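Local atomic coordinates of BamaA.19900.a (Balamuthia mandrillaris, PDB entry 6VZZ), a protein that probably phosphorylates glucose to glucose 6-phosphate, as a glucokinase of the actin-like ATPase clan, and binds beta-D-glucose. Residues G220-S225 against I255-I260; A235-L240 against M309-K314; L187-G192 against M332-D337; A320-I325 against F358-K363. All coordinates share one frame; numbering follows the deposited sequence.

Contact 1 supplies His221 and Glu258 to the glucose pocket. Contact 3 lies in the middle of the six-stranded sheet; the side chain of Ala190 is about 6 Å from a bound glucose. Helix 303-327 ties the set together. Its 309-314 part takes part in contact 2, and its 320-325 part in contact 4. Contacts 1 and 2 touch, and Ile260 O and His312 ND1 lie 2.9 Å apart in a probable hydrogen bond. Contact 4 packs on contact 3, with Met332 SD 3.8 Å from Ala320 CB. Contacts 1 and 4 lie about 4 Å apart at their nearest atoms and do not touch within one chain. Both meet the second subunit.

Contact 1 of 4, residues G220-S225 against I255-I260; sequences GHVAIS and IEYEDI. With BGC (beta-D-glucopyranose), chain B.
Ala223 and Glu256 form a single beta bridge, flanked by two backbone hydrogen bonds: Ile224 N to Ile255 O and Tyr257 N to Val222 O, each 3.1 Å. Glu258 N also donates to Gly220 O. The main side-chain link is His221 ND1 to Glu256 OE1, 2.7 Å. The acceptor lies close to the imidazole plane; ND1 meets it on the syn side, 34° out of the carboxylate plane. Ring and carboxylate planes are 75° apart. This bond helps fix the rotation of the ring. On its far side NE2 donates to glucose O2 at 2.7 Å. Glu258 runs beside His221 and points the same way. Its CG is anti to the backbone N (chi1 -174°), and its OE1 accepts from glucose O1 at 2.6 Å. Glu258 OE2 is held by Arg264 and Asn116. At the other end, Ile224 CG2 sits over one face of the Tyr257 ring, 3.8 Å from the centroid, in a CH-pi contact. Val222 CG2 meets the same ring at its edge. Glu256 is thus a second-shell residue that positions first-shell His221. This is the glucose pocket of a sugar kinase, where a histidine and a glutamate hold neighbouring sugar hydroxyls.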
loop_
_atom_site.group_PDB
_atom_site.type_symbol
_atom_site.label_atom_id
_atom_site.label_comp_id
_atom_site.label_asym_id
_atom_site.label_seq_id
_atom_site.Cartn_x
_atom_site.Cartn_y
_atom_site.Cartn_z
ATOM N N GLY A 220 -9.603 -1.321 -1.426
ATOM C CA GLY A 220 -10.907 -0.833 -1.833
ATOM C C GLY A 220 -11.684 -0.204 -0.696
ATOM O O GLY A 220 -12.616 0.574 -0.939
ATOM N N HIS A 221 -11.305 -0.500 0.545
ATOM C CA HIS A 221 -12.051 -0.056 1.707
ATOM C C HIS A 221 -11.434 1.157 2.395
ATOM O O HIS A 221 -11.938 1.577 3.438
ATOM C CB HIS A 221 -12.207 -1.224 2.683
ATOM C CG HIS A 221 -12.851 -2.424 2.061
ATOM N ND1 HIS A 221 -14.198 -2.475 1.765
ATOM C CD2 HIS A 221 -12.332 -3.606 1.654
ATOM C CE1 HIS A 221 -14.480 -3.641 1.212
ATOM N NE2 HIS A 221 -13.366 -4.345 1.135
ATOM N N VAL A 222 -10.375 1.752 1.832
ATOM C CA VAL A 222 -9.819 2.967 2.425
ATOM C C VAL A 222 -10.714 4.156 2.095
ATOM O O VAL A 222 -11.409 4.185 1.070
ATOM C CB VAL A 222 -8.369 3.215 1.959
ATOM C CG1 VAL A 222 -7.485 2.018 2.266
ATOM C CG2 VAL A 222 -8.324 3.602 0.486
ATOM N N ALA A 223 -10.697 5.148 2.981
ATOM C CA ALA A 223 -11.465 6.366 2.771
ATOM C C ALA A 223 -11.027 7.076 1.497
ATOM O O ALA A 223 -9.853 7.048 1.117
ATOM C CB ALA A 223 -11.300 7.297 3.964
ATOM N N ILE A 224 -11.983 7.726 0.839
ATOM C CA ILE A 224 -11.723 8.423 -0.414
ATOM C C ILE A 224 -10.899 9.683 -0.173
ATOM O O ILE A 224 -10.748 10.139 0.966
ATOM C CB ILE A 224 -13.051 8.763 -1.116
ATOM C CG1 ILE A 224 -14.016 9.432 -0.140
ATOM C CG2 ILE A 224 -13.693 7.504 -1.648
ATOM C CD1 ILE A 224 -13.818 10.899 0.020
ATOM N N SER A 225 -10.393 10.269 -1.252
ATOM C CA SER A 225 -9.760 11.569 -1.248
ATOM C C SER A 225 -10.599 12.578 -2.021
ATOM O O SER A 225 -11.265 12.218 -2.992
ATOM C CB SER A 225 -8.364 11.483 -1.871
ATOM O OG SER A 225 -7.444 11.011 -0.914
ATOM N N ILE A 255 -16.760 7.914 3.160
ATOM C CA ILE A 255 -17.067 6.677 2.438
ATOM C C ILE A 255 -15.787 6.010 1.939
ATOM O O ILE A 255 -14.724 6.631 1.806
ATOM C CB ILE A 255 -18.049 6.937 1.284
ATOM C CG1 ILE A 255 -17.370 7.627 0.107
ATOM C CG2 ILE A 255 -19.202 7.796 1.758
ATOM C CD1 ILE A 255 -18.293 7.752 -1.110
ATOM N N GLU A 256 -15.887 4.709 1.691
ATOM C CA GLU A 256 -14.803 3.940 1.098
ATOM C C GLU A 256 -14.856 4.084 -0.410
ATOM O O GLU A 256 -15.912 4.353 -0.990
ATOM C CB GLU A 256 -14.901 2.452 1.456
ATOM C CG GLU A 256 -15.218 2.146 2.901
ATOM C CD GLU A 256 -15.319 0.655 3.164
ATOM O OE1 GLU A 256 -15.509 -0.115 2.194
ATOM O OE2 GLU A 256 -15.195 0.250 4.341
ATOM N N TYR A 257 -13.695 3.895 -1.051
ATOM C CA TYR A 257 -13.669 3.921 -2.510
ATOM C C TYR A 257 -14.664 2.919 -3.086
ATOM O O TYR A 257 -15.327 3.204 -4.092
ATOM C CB TYR A 257 -12.258 3.645 -3.032
ATOM C CG TYR A 257 -11.373 4.875 -3.099
ATOM C CD1 TYR A 257 -11.537 5.821 -4.105
ATOM C CD2 TYR A 257 -10.366 5.091 -2.160
ATOM C CE1 TYR A 257 -10.727 6.944 -4.170
ATOM C CE2 TYR A 257 -9.562 6.207 -2.222
ATOM C CZ TYR A 257 -9.746 7.135 -3.226
ATOM O OH TYR A 257 -8.938 8.256 -3.291
ATOM N N GLU A 258 -14.812 1.755 -2.431
ATOM C CA GLU A 258 -15.761 0.742 -2.887
ATOM C C GLU A 258 -17.207 1.227 -2.803
ATOM O O GLU A 258 -18.076 0.690 -3.503
ATOM C CB GLU A 258 -15.592 -0.548 -2.078
ATOM C CG GLU A 258 -16.437 -1.712 -2.593
ATOM C CD GLU A 258 -16.181 -3.021 -1.856
ATOM O OE1 GLU A 258 -15.067 -3.568 -1.980
ATOM O OE2 GLU A 258 -17.095 -3.505 -1.148
ATOM N N ASP A 259 -17.492 2.240 -1.986
ATOM C CA ASP A 259 -18.858 2.738 -1.935
ATOM C C ASP A 259 -19.247 3.477 -3.206
ATOM O O ASP A 259 -20.439 3.743 -3.417
ATOM C CB ASP A 259 -19.047 3.626 -0.703
ATOM C CG ASP A 259 -18.950 2.835 0.600
ATOM O OD1 ASP A 259 -19.293 1.628 0.588
ATOM O OD2 ASP A 259 -18.540 3.411 1.634
ATOM N N ILE A 260 -18.277 3.791 -4.067
ATOM C CA ILE A 260 -18.546 4.333 -5.386
ATOM C C ILE A 260 -18.078 3.386 -6.487
ATOM O O ILE A 260 -18.803 3.152 -7.467
ATOM C CB ILE A 260 -17.892 5.721 -5.545
ATOM C CG1 ILE A 260 -18.621 6.752 -4.682
ATOM C CG2 ILE A 260 -17.837 6.153 -7.002
ATOM C CD1 ILE A 260 -17.980 8.129 -4.724
HETATM C C2 BGC B . -13.123 -7.478 -0.567
HETATM C C3 BGC B . -11.821 -7.942 -1.202
HETATM C C4 BGC B . -12.077 -8.429 -2.622
HETATM C C5 BGC B . -12.797 -7.339 -3.409
HETATM C C6 BGC B . -13.142 -7.730 -4.826
HETATM C C1 BGC B . -13.763 -6.429 -1.462
HETATM O O1 BGC B . -14.909 -5.911 -0.891
HETATM O O2 BGC B . -12.875 -6.945 0.728
HETATM O O3 BGC B . -11.220 -8.963 -0.418
HETATM O O4 BGC B . -10.846 -8.711 -3.269
HETATM O O5 BGC B . -14.021 -7.009 -2.738
HETATM O O6 BGC B . -13.755 -9.002 -4.881
#

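Contact 2 of 4, residues A235-L240 against M309-K314; sequences AEETRL and MMLHFK
Glu236, Glu237 and Leu240 face Leu311 and Lys314 across the helical segments 235-240 and 309-314, whose axes are 12.8 Å apart at closest and make an angle of 87°. At that spacing the contact is made by side chains, mostly near their ends. Glu236 comes first. Its OE2 lies 4.3 Å from Leu311 CD2, a loose contact, and its main polar partner is Lys307, with which it forms a salt bridge. Lys314 NZ is 4.8 Å from the same Glu236 OE2, so the opposite charges probably attract without touching. Glu237 follows and gives the main polar link. Its chain is extended beyond CG, while the Lys314 chain is bent at chi2 and chi3. The two reach toward each other tip to tip. Glu237 OE1 and Lys314 NZ form a salt bridge of 3.1 Å. The same oxygen is also paired with Arg318, one turn further along the second helix, so two positive groups share it. The pair joins helix 234-249 to helix 303-327, the long helix that packs on the six-stranded sheet of this glucokinase. Next to the salt bridge, Glu237 CG lies 4.4 Å from Leu311 CD2, a loose approach. One turn on, Leu240 has CG anti to its backbone N (chi1 164°). It meets Leu311 tip to tip, with the two CD2 atoms 4.0 Å apart. Trp272 of helix 263-276 touches both leucines.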
loop_
_atom_site.group_PDB
_atom_site.type_symbol
_atom_site.label_atom_id
_atom_site.label_comp_id
_atom_site.label_asym_id
_atom_site.label_seq_id
_atom_site.Cartn_x
_atom_site.Cartn_y
_atom_site.Cartn_z
ATOM N N ALA A 235 -17.563 21.243 -5.673
ATOM C CA ALA A 235 -18.853 21.386 -5.006
ATOM C C ALA A 235 -19.723 20.153 -5.208
ATOM O O ALA A 235 -20.385 19.693 -4.268
ATOM C CB ALA A 235 -19.571 22.632 -5.514
ATOM N N GLU A 236 -19.741 19.604 -6.426
ATOM C CA GLU A 236 -20.631 18.484 -6.702
ATOM C C GLU A 236 -20.092 17.180 -6.128
ATOM O O GLU A 236 -20.884 16.320 -5.720
ATOM C CB GLU A 236 -20.887 18.347 -8.210
ATOM C CG GLU A 236 -19.751 17.730 -9.020
ATOM C CD GLU A 236 -20.211 17.169 -10.372
ATOM O OE1 GLU A 236 -21.368 17.443 -10.791
ATOM O OE2 GLU A 236 -19.405 16.447 -11.010
ATOM N N GLU A 237 -18.766 17.010 -6.077
ATOM C CA GLU A 237 -18.210 15.825 -5.431
ATOM C C GLU A 237 -18.533 15.822 -3.948
ATOM O O GLU A 237 -18.846 14.775 -3.372
ATOM C CB GLU A 237 -16.698 15.750 -5.638
ATOM C CG GLU A 237 -16.271 15.203 -6.980
ATOM C CD GLU A 237 -14.809 14.801 -6.989
ATOM O OE1 GLU A 237 -14.245 14.612 -8.090
ATOM O OE2 GLU A 237 -14.225 14.676 -5.889
ATOM N N THR A 238 -18.466 16.993 -3.315
ATOM C CA THR A 238 -18.831 17.099 -1.907
ATOM C C THR A 238 -20.277 16.676 -1.679
ATOM O O THR A 238 -20.577 15.981 -0.701
ATOM C CB THR A 238 -18.599 18.529 -1.416
ATOM O OG1 THR A 238 -17.235 18.895 -1.676
ATOM C CG2 THR A 238 -18.868 18.626 0.068
ATOM N N ARG A 239 -21.186 17.070 -2.576
ATOM C CA ARG A 239 -22.574 16.639 -2.437
ATOM C C ARG A 239 -22.698 15.128 -2.602
ATOM O O ARG A 239 -23.406 14.470 -1.830
ATOM C CB ARG A 239 -23.464 17.373 -3.441
ATOM C CG ARG A 239 -23.575 18.886 -3.207
ATOM C CD ARG A 239 -24.791 19.496 -3.908
ATOM N NE ARG A 239 -24.830 19.195 -5.338
ATOM C CZ ARG A 239 -24.190 19.893 -6.279
ATOM N NH1 ARG A 239 -23.450 20.951 -5.953
ATOM N NH2 ARG A 239 -24.287 19.536 -7.554
ATOM N N LEU A 240 -21.996 14.556 -3.586
ATOM C CA LEU A 240 -22.075 13.116 -3.812
ATOM C C LEU A 240 -21.530 12.337 -2.622
ATOM O O LEU A 240 -22.138 11.353 -2.185
ATOM C CB LEU A 240 -21.319 12.740 -5.088
ATOM C CG LEU A 240 -20.997 11.251 -5.258
ATOM C CD1 LEU A 240 -22.267 10.410 -5.391
ATOM C CD2 LEU A 240 -20.092 11.051 -6.448
ATOM N N MET A 309 -21.400 7.081 -14.450
ATOM C CA MET A 309 -20.270 6.254 -14.859
ATOM C C MET A 309 -18.973 7.061 -14.864
ATOM O O MET A 309 -17.916 6.558 -14.470
ATOM C CB MET A 309 -20.549 5.664 -16.238
ATOM C CG MET A 309 -19.671 4.508 -16.632
ATOM S SD MET A 309 -20.120 3.017 -15.733
ATOM C CE MET A 309 -18.916 1.866 -16.368
ATOM N N MET A 310 -19.046 8.319 -15.307
ATOM C CA MET A 310 -17.906 9.227 -15.234
ATOM C C MET A 310 -17.344 9.300 -13.818
ATOM O O MET A 310 -16.136 9.153 -13.602
ATOM C CB MET A 310 -18.337 10.611 -15.713
ATOM C CG MET A 310 -17.208 11.532 -16.110
ATOM S SD MET A 310 -16.237 10.813 -17.444
ATOM C CE MET A 310 -14.772 10.325 -16.533
ATOM N N LEU A 311 -18.213 9.544 -12.835
ATOM C CA LEU A 311 -17.752 9.644 -11.456
ATOM C C LEU A 311 -17.264 8.301 -10.945
ATOM O O LEU A 311 -16.287 8.232 -10.190
ATOM C CB LEU A 311 -18.870 10.178 -10.567
ATOM C CG LEU A 311 -19.175 11.655 -10.757
ATOM C CD1 LEU A 311 -20.644 11.903 -10.564
ATOM C CD2 LEU A 311 -18.359 12.457 -9.765
ATOM N N HIS A 312 -17.949 7.228 -11.339
ATOM C CA HIS A 312 -17.521 5.875 -11.002
ATOM C C HIS A 312 -16.065 5.664 -11.399
ATOM O O HIS A 312 -15.214 5.349 -10.562
ATOM C CB HIS A 312 -18.452 4.882 -11.703
ATOM C CG HIS A 312 -18.087 3.446 -11.518
ATOM N ND1 HIS A 312 -18.210 2.793 -10.310
ATOM C CD2 HIS A 312 -17.646 2.521 -12.402
ATOM C CE1 HIS A 312 -17.839 1.533 -10.456
ATOM N NE2 HIS A 312 -17.490 1.343 -11.715
ATOM N N PHE A 313 -15.750 5.905 -12.673
ATOM C CA PHE A 313 -14.391 5.682 -13.145
ATOM C C PHE A 313 -13.440 6.758 -12.660
ATOM O O PHE A 313 -12.237 6.497 -12.517
ATOM C CB PHE A 313 -14.369 5.585 -14.662
ATOM C CG PHE A 313 -14.446 4.185 -15.152
ATOM C CD1 PHE A 313 -13.392 3.313 -14.935
ATOM C CD2 PHE A 313 -15.573 3.718 -15.792
ATOM C CE1 PHE A 313 -13.453 2.008 -15.365
ATOM C CE2 PHE A 313 -15.637 2.408 -16.224
ATOM C CZ PHE A 313 -14.576 1.552 -16.008
ATOM N N LYS A 314 -13.947 7.963 -12.397
ATOM C CA LYS A 314 -13.094 8.994 -11.822
ATOM C C LYS A 314 -12.508 8.532 -10.494
ATOM O O LYS A 314 -11.306 8.675 -10.246
ATOM C CB LYS A 314 -13.876 10.294 -11.652
ATOM C CG LYS A 314 -13.047 11.409 -11.049
ATOM C CD LYS A 314 -13.451 12.774 -11.585
ATOM C CE LYS A 314 -14.672 13.319 -10.874
ATOM N NZ LYS A 314 -14.876 14.781 -11.163
#

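Contact 3 of 4, residues L187-G192 against M332-D337; sequences LVLAVG and MLLAGD
Leu189 is bonded through both its N and its O to the strand carrying Leu333 and Ala335. Its N donates to Leu333 O at 3.0 Å. Its O accepts from Ala335 N at 2.8 Å. A third bond runs from Leu333 N to Leu187 O, also 2.8 Å. This is the alternating pattern of parallel strands, which here run 20° apart. The side chains then split between two faces. Leu187, Leu189, Met332 and Leu334 line one. On it Leu187 CB meets Met332 CB at 4.0 Å, and Leu189 CB meets Leu334 CD2 at 4.2 Å. The Met332 side chain starts between the backbone N and carbonyl carbon (chi1 44°), and its end leads away from Leu187 toward helix 303-327. Val188 and Leu333 lie on the other face with Ala335, and Val188 CG1 is 4.2 Å from Ala335 CB. Ala190 is on the same face, and its CB lies 3.3 Å from Ala335 O. Helix 146-159 packs on Val188 and Leu333. The two strands sit in the middle of a six-stranded mixed sheet, as in the ribonuclease H-like fold of actin-type kinases. Strand 186-191 leads into the glycine-rich turn at the glucose pocket, consistent with the phosphate-binding turn of this superfamily.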
loop_
_atom_site.group_PDB
_atom_site.type_symbol
_atom_site.label_atom_id
_atom_site.label_comp_id
_atom_site.label_asym_id
_atom_site.label_seq_id
_atom_site.Cartn_x
_atom_site.Cartn_y
_atom_site.Cartn_z
ATOM N N LEU A 187 0.451 -2.918 -10.031
ATOM C CA LEU A 187 -0.803 -2.863 -9.298
ATOM C C LEU A 187 -1.898 -3.513 -10.134
ATOM O O LEU A 187 -2.005 -3.260 -11.337
ATOM C CB LEU A 187 -1.156 -1.407 -8.980
ATOM C CG LEU A 187 -2.413 -1.044 -8.193
ATOM C CD1 LEU A 187 -2.352 -1.564 -6.775
ATOM C CD2 LEU A 187 -2.606 0.465 -8.186
ATOM N N VAL A 188 -2.698 -4.370 -9.510
ATOM C CA VAL A 188 -3.834 -5.003 -10.176
ATOM C C VAL A 188 -5.115 -4.562 -9.477
ATOM O O VAL A 188 -5.217 -4.651 -8.247
ATOM C CB VAL A 188 -3.718 -6.538 -10.186
ATOM C CG1 VAL A 188 -4.945 -7.153 -10.836
ATOM C CG2 VAL A 188 -2.444 -6.978 -10.892
ATOM N N LEU A 189 -6.083 -4.080 -10.260
ATOM C CA LEU A 189 -7.387 -3.634 -9.772
ATOM C C LEU A 189 -8.488 -4.336 -10.554
ATOM O O LEU A 189 -8.359 -4.544 -11.765
ATOM C CB LEU A 189 -7.582 -2.105 -9.918
ATOM C CG LEU A 189 -6.535 -1.140 -9.359
ATOM C CD1 LEU A 189 -5.414 -0.916 -10.356
ATOM C CD2 LEU A 189 -7.176 0.170 -8.991
ATOM N N ALA A 190 -9.585 -4.670 -9.869
ATOM C CA ALA A 190 -10.751 -5.241 -10.530
ATOM C C ALA A 190 -12.014 -4.660 -9.923
ATOM O O ALA A 190 -12.197 -4.716 -8.702
ATOM C CB ALA A 190 -10.776 -6.770 -10.428
ATOM N N VAL A 191 -12.886 -4.129 -10.782
ATOM C CA VAL A 191 -14.145 -3.521 -10.369
ATOM C C VAL A 191 -15.265 -4.512 -10.645
ATOM O O VAL A 191 -15.483 -4.901 -11.798
ATOM C CB VAL A 191 -14.401 -2.195 -11.100
ATOM C CG1 VAL A 191 -15.641 -1.504 -10.543
ATOM C CG2 VAL A 191 -13.193 -1.290 -11.006
ATOM N N GLY A 192 -15.981 -4.905 -9.591
ATOM C CA GLY A 192 -17.085 -5.834 -9.700
ATOM C C GLY A 192 -18.089 -5.617 -8.585
ATOM O O GLY A 192 -18.541 -4.485 -8.365
ATOM N N MET A 332 -0.005 -0.681 -14.056
ATOM C CA MET A 332 -1.205 -1.196 -13.418
ATOM C C MET A 332 -2.075 -1.901 -14.446
ATOM O O MET A 332 -2.032 -1.595 -15.638
ATOM C CB MET A 332 -1.994 -0.093 -12.704
ATOM C CG MET A 332 -2.142 1.172 -13.489
ATOM S SD MET A 332 -3.146 2.405 -12.627
ATOM C CE MET A 332 -3.450 3.493 -14.006
ATOM N N LEU A 333 -2.854 -2.865 -13.965
ATOM C CA LEU A 333 -3.709 -3.691 -14.807
ATOM C C LEU A 333 -5.139 -3.588 -14.299
ATOM O O LEU A 333 -5.402 -3.875 -13.127
ATOM C CB LEU A 333 -3.242 -5.148 -14.796
ATOM C CG LEU A 333 -1.913 -5.493 -15.483
ATOM C CD1 LEU A 333 -0.689 -5.064 -14.681
ATOM C CD2 LEU A 333 -1.875 -6.976 -15.754
ATOM N N LEU A 334 -6.053 -3.158 -15.169
ATOM C CA LEU A 334 -7.485 -3.222 -14.885
ATOM C C LEU A 334 -7.994 -4.585 -15.336
ATOM O O LEU A 334 -7.941 -4.906 -16.528
ATOM C CB LEU A 334 -8.241 -2.095 -15.594
ATOM C CG LEU A 334 -7.768 -0.671 -15.248
ATOM C CD1 LEU A 334 -8.531 0.402 -16.020
ATOM C CD2 LEU A 334 -7.895 -0.441 -13.755
ATOM N N ALA A 335 -8.461 -5.393 -14.389
ATOM C CA ALA A 335 -8.761 -6.791 -14.652
ATOM C C ALA A 335 -10.209 -7.101 -14.302
ATOM O O ALA A 335 -10.910 -6.302 -13.676
ATOM C CB ALA A 335 -7.819 -7.709 -13.868
ATOM N N GLY A 336 -10.638 -8.283 -14.711
ATOM C CA GLY A 336 -11.972 -8.806 -14.510
ATOM C C GLY A 336 -12.731 -8.877 -15.822
ATOM O O GLY A 336 -12.465 -8.123 -16.765
ATOM N N ASP A 337 -13.689 -9.809 -15.891
ATOM C CA ASP A 337 -14.512 -9.909 -17.094
ATOM C C ASP A 337 -15.452 -8.719 -17.222
ATOM O O ASP A 337 -15.828 -8.339 -18.336
ATOM C CB ASP A 337 -15.299 -11.220 -17.103
ATOM C CG ASP A 337 -14.414 -12.439 -17.387
ATOM O OD1 ASP A 337 -13.200 -12.264 -17.622
ATOM O OD2 ASP A 337 -14.936 -13.576 -17.376
#

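Contact 4 of 4, residues A320-I325 against F358-K363; sequences AKNLCI and FDHPKK
Lys321, Asn322 and Ile325 of helix 303-327 pack against Asp359 and His360 at the dimer interface, in a loop built from two tight turns. Asp359 is the centre of an inverse gamma turn. A type I beta turn runs on from His360 to Lys363. The first turn presents its carbonyl to the helix. Lys321 NZ donates to Asp359 O at 2.9 Å. The C=O...N angle is 136°, and the donor is tilted 30° from the carbonyl plane. Lys321 CG is anti to the backbone N (chi1 168°), and the chain is bent at chi2 and chi3 before the ammonium group. Lys321 also forms a salt bridge with Glu356, so a carboxylate and a carbonyl both grip the ammonium group. Its CD reaches the His360 ring obliquely, 3.7 Å from CD2. His360 lies between two apolar groups. Ile325 comes tip to tip with it, and its CD1 is modelled over one face, too close to be taken literally. Pro361 CD covers the opposite face near the rim. Asn322 OD1 is at the ring edge, 3.6 Å from His360 NE2, but it accepts a hydrogen bond from Ala223 N of the second subunit. Lys362 NZ forms a salt bridge with Glu256 of the second subunit, and the loop thus reaches the histidine-glutamate pair of the other glucose site. The His360 ring is helped into place from its own segment: Lys362 N donates to His360 ND1 at 3.0 Å, close to the ring plane.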
loop_
_atom_site.group_PDB
_atom_site.type_symbol
_atom_site.label_atom_id
_atom_site.label_comp_id
_atom_site.label_asym_id
_atom_site.label_seq_id
_atom_site.Cartn_x
_atom_site.Cartn_y
_atom_site.Cartn_z
ATOM N N ALA A 320 -6.320 4.562 -7.914
ATOM C CA ALA A 320 -5.191 4.018 -8.654
ATOM C C ALA A 320 -4.025 4.999 -8.672
ATOM O O ALA A 320 -2.866 4.594 -8.509
ATOM C CB ALA A 320 -5.622 3.649 -10.073
ATOM N N LYS A 321 -4.315 6.291 -8.860
ATOM C CA LYS A 321 -3.277 7.317 -8.822
ATOM C C LYS A 321 -2.502 7.264 -7.511
ATOM O O LYS A 321 -1.271 7.158 -7.503
ATOM C CB LYS A 321 -3.909 8.694 -9.015
ATOM C CG LYS A 321 -2.993 9.859 -8.708
ATOM C CD LYS A 321 -3.750 11.010 -8.075
ATOM C CE LYS A 321 -5.160 11.120 -8.633
ATOM N NZ LYS A 321 -5.877 12.358 -8.184
ATOM N N ASN A 322 -3.216 7.297 -6.385
ATOM C CA ASN A 322 -2.541 7.362 -5.093
ATOM C C ASN A 322 -1.810 6.067 -4.744
ATOM O O ASN A 322 -0.759 6.111 -4.087
ATOM C CB ASN A 322 -3.550 7.751 -4.024
ATOM C CG ASN A 322 -3.873 9.232 -4.088
ATOM O OD1 ASN A 322 -3.075 10.068 -3.651
ATOM N ND2 ASN A 322 -5.011 9.575 -4.688
ATOM N N LEU A 323 -2.325 4.912 -5.174
ATOM C CA LEU A 323 -1.605 3.671 -4.915
ATOM C C LEU A 323 -0.345 3.577 -5.771
ATOM O O LEU A 323 0.671 3.033 -5.326
ATOM C CB LEU A 323 -2.514 2.471 -5.159
ATOM C CG LEU A 323 -3.688 2.288 -4.194
ATOM C CD1 LEU A 323 -4.518 1.115 -4.647
ATOM C CD2 LEU A 323 -3.208 2.076 -2.770
ATOM N N CYS A 324 -0.388 4.098 -7.003
ATOM C CA CYS A 324 0.820 4.133 -7.822
ATOM C C CYS A 324 1.922 4.926 -7.131
ATOM O O CYS A 324 3.094 4.533 -7.149
ATOM C CB CYS A 324 0.515 4.734 -9.200
ATOM S SG CYS A 324 -0.349 3.627 -10.356
ATOM N N ILE A 325 1.558 6.042 -6.507
ATOM C CA ILE A 325 2.531 6.868 -5.807
ATOM C C ILE A 325 3.045 6.148 -4.571
ATOM O O ILE A 325 4.258 6.021 -4.367
ATOM C CB ILE A 325 1.899 8.226 -5.454
ATOM C CG1 ILE A 325 1.747 9.063 -6.726
ATOM C CG2 ILE A 325 2.708 8.945 -4.377
ATOM C CD1 ILE A 325 0.946 10.295 -6.540
ATOM N N PHE A 358 -3.621 12.099 -13.477
ATOM C CA PHE A 358 -2.446 12.946 -13.297
ATOM C C PHE A 358 -2.717 14.185 -12.441
ATOM O O PHE A 358 -1.873 15.084 -12.396
ATOM C CB PHE A 358 -1.885 13.355 -14.663
ATOM C CG PHE A 358 -1.464 12.190 -15.494
ATOM C CD1 PHE A 358 -0.293 11.502 -15.199
ATOM C CD2 PHE A 358 -2.252 11.744 -16.543
ATOM C CE1 PHE A 358 0.093 10.409 -15.939
ATOM C CE2 PHE A 358 -1.868 10.644 -17.300
ATOM C CZ PHE A 358 -0.696 9.974 -16.992
ATOM N N ASP A 359 -3.859 14.251 -11.754
ATOM C CA ASP A 359 -4.189 15.372 -10.867
ATOM C C ASP A 359 -3.531 15.125 -9.507
ATOM O O ASP A 359 -4.138 14.619 -8.554
ATOM C CB ASP A 359 -5.707 15.510 -10.771
ATOM C CG ASP A 359 -6.166 16.629 -9.837
ATOM O OD1 ASP A 359 -5.359 17.184 -9.071
ATOM O OD2 ASP A 359 -7.371 16.959 -9.880
ATOM N N HIS A 360 -2.256 15.508 -9.409
ATOM C CA HIS A 360 -1.481 15.268 -8.197
ATOM C C HIS A 360 -0.269 16.185 -8.194
ATOM O O HIS A 360 0.292 16.466 -9.259
ATOM C CB HIS A 360 -1.035 13.799 -8.098
ATOM C CG HIS A 360 -0.707 13.365 -6.702
ATOM N ND1 HIS A 360 0.512 13.623 -6.112
ATOM C CD2 HIS A 360 -1.445 12.709 -5.773
ATOM C CE1 HIS A 360 0.510 13.149 -4.879
ATOM N NE2 HIS A 360 -0.661 12.582 -4.651
ATOM N N PRO A 361 0.160 16.670 -7.025
ATOM C CA PRO A 361 1.398 17.473 -6.980
ATOM C C PRO A 361 2.605 16.719 -7.504
ATOM O O PRO A 361 3.517 17.327 -8.081
ATOM C CB PRO A 361 1.563 17.802 -5.489
ATOM C CG PRO A 361 0.217 17.571 -4.875
ATOM C CD PRO A 361 -0.512 16.571 -5.714
ATOM N N LYS A 362 2.644 15.405 -7.299
ATOM C CA LYS A 362 3.736 14.558 -7.769
ATOM C C LYS A 362 3.422 13.938 -9.119
ATOM O O LYS A 362 3.795 12.794 -9.379
ATOM C CB LYS A 362 4.035 13.467 -6.746
ATOM C CG LYS A 362 4.390 13.974 -5.364
ATOM C CD LYS A 362 5.666 14.780 -5.378
ATOM C CE LYS A 362 6.248 14.914 -3.970
ATOM N NZ LYS A 362 5.629 15.997 -3.158
ATOM N N LYS A 363 2.727 14.661 -10.000
ATOM C CA LYS A 363 2.319 14.053 -11.262
ATOM C C LYS A 363 3.524 13.628 -12.089
ATOM O O LYS A 363 3.448 12.640 -12.828
ATOM C CB LYS A 363 1.417 15.006 -12.048
ATOM C CG LYS A 363 2.118 15.979 -12.943
ATOM C CD LYS A 363 1.120 16.971 -13.521
ATOM C CE LYS A 363 0.664 17.983 -12.465
ATOM N NZ LYS A 363 -0.716 18.501 -12.735
#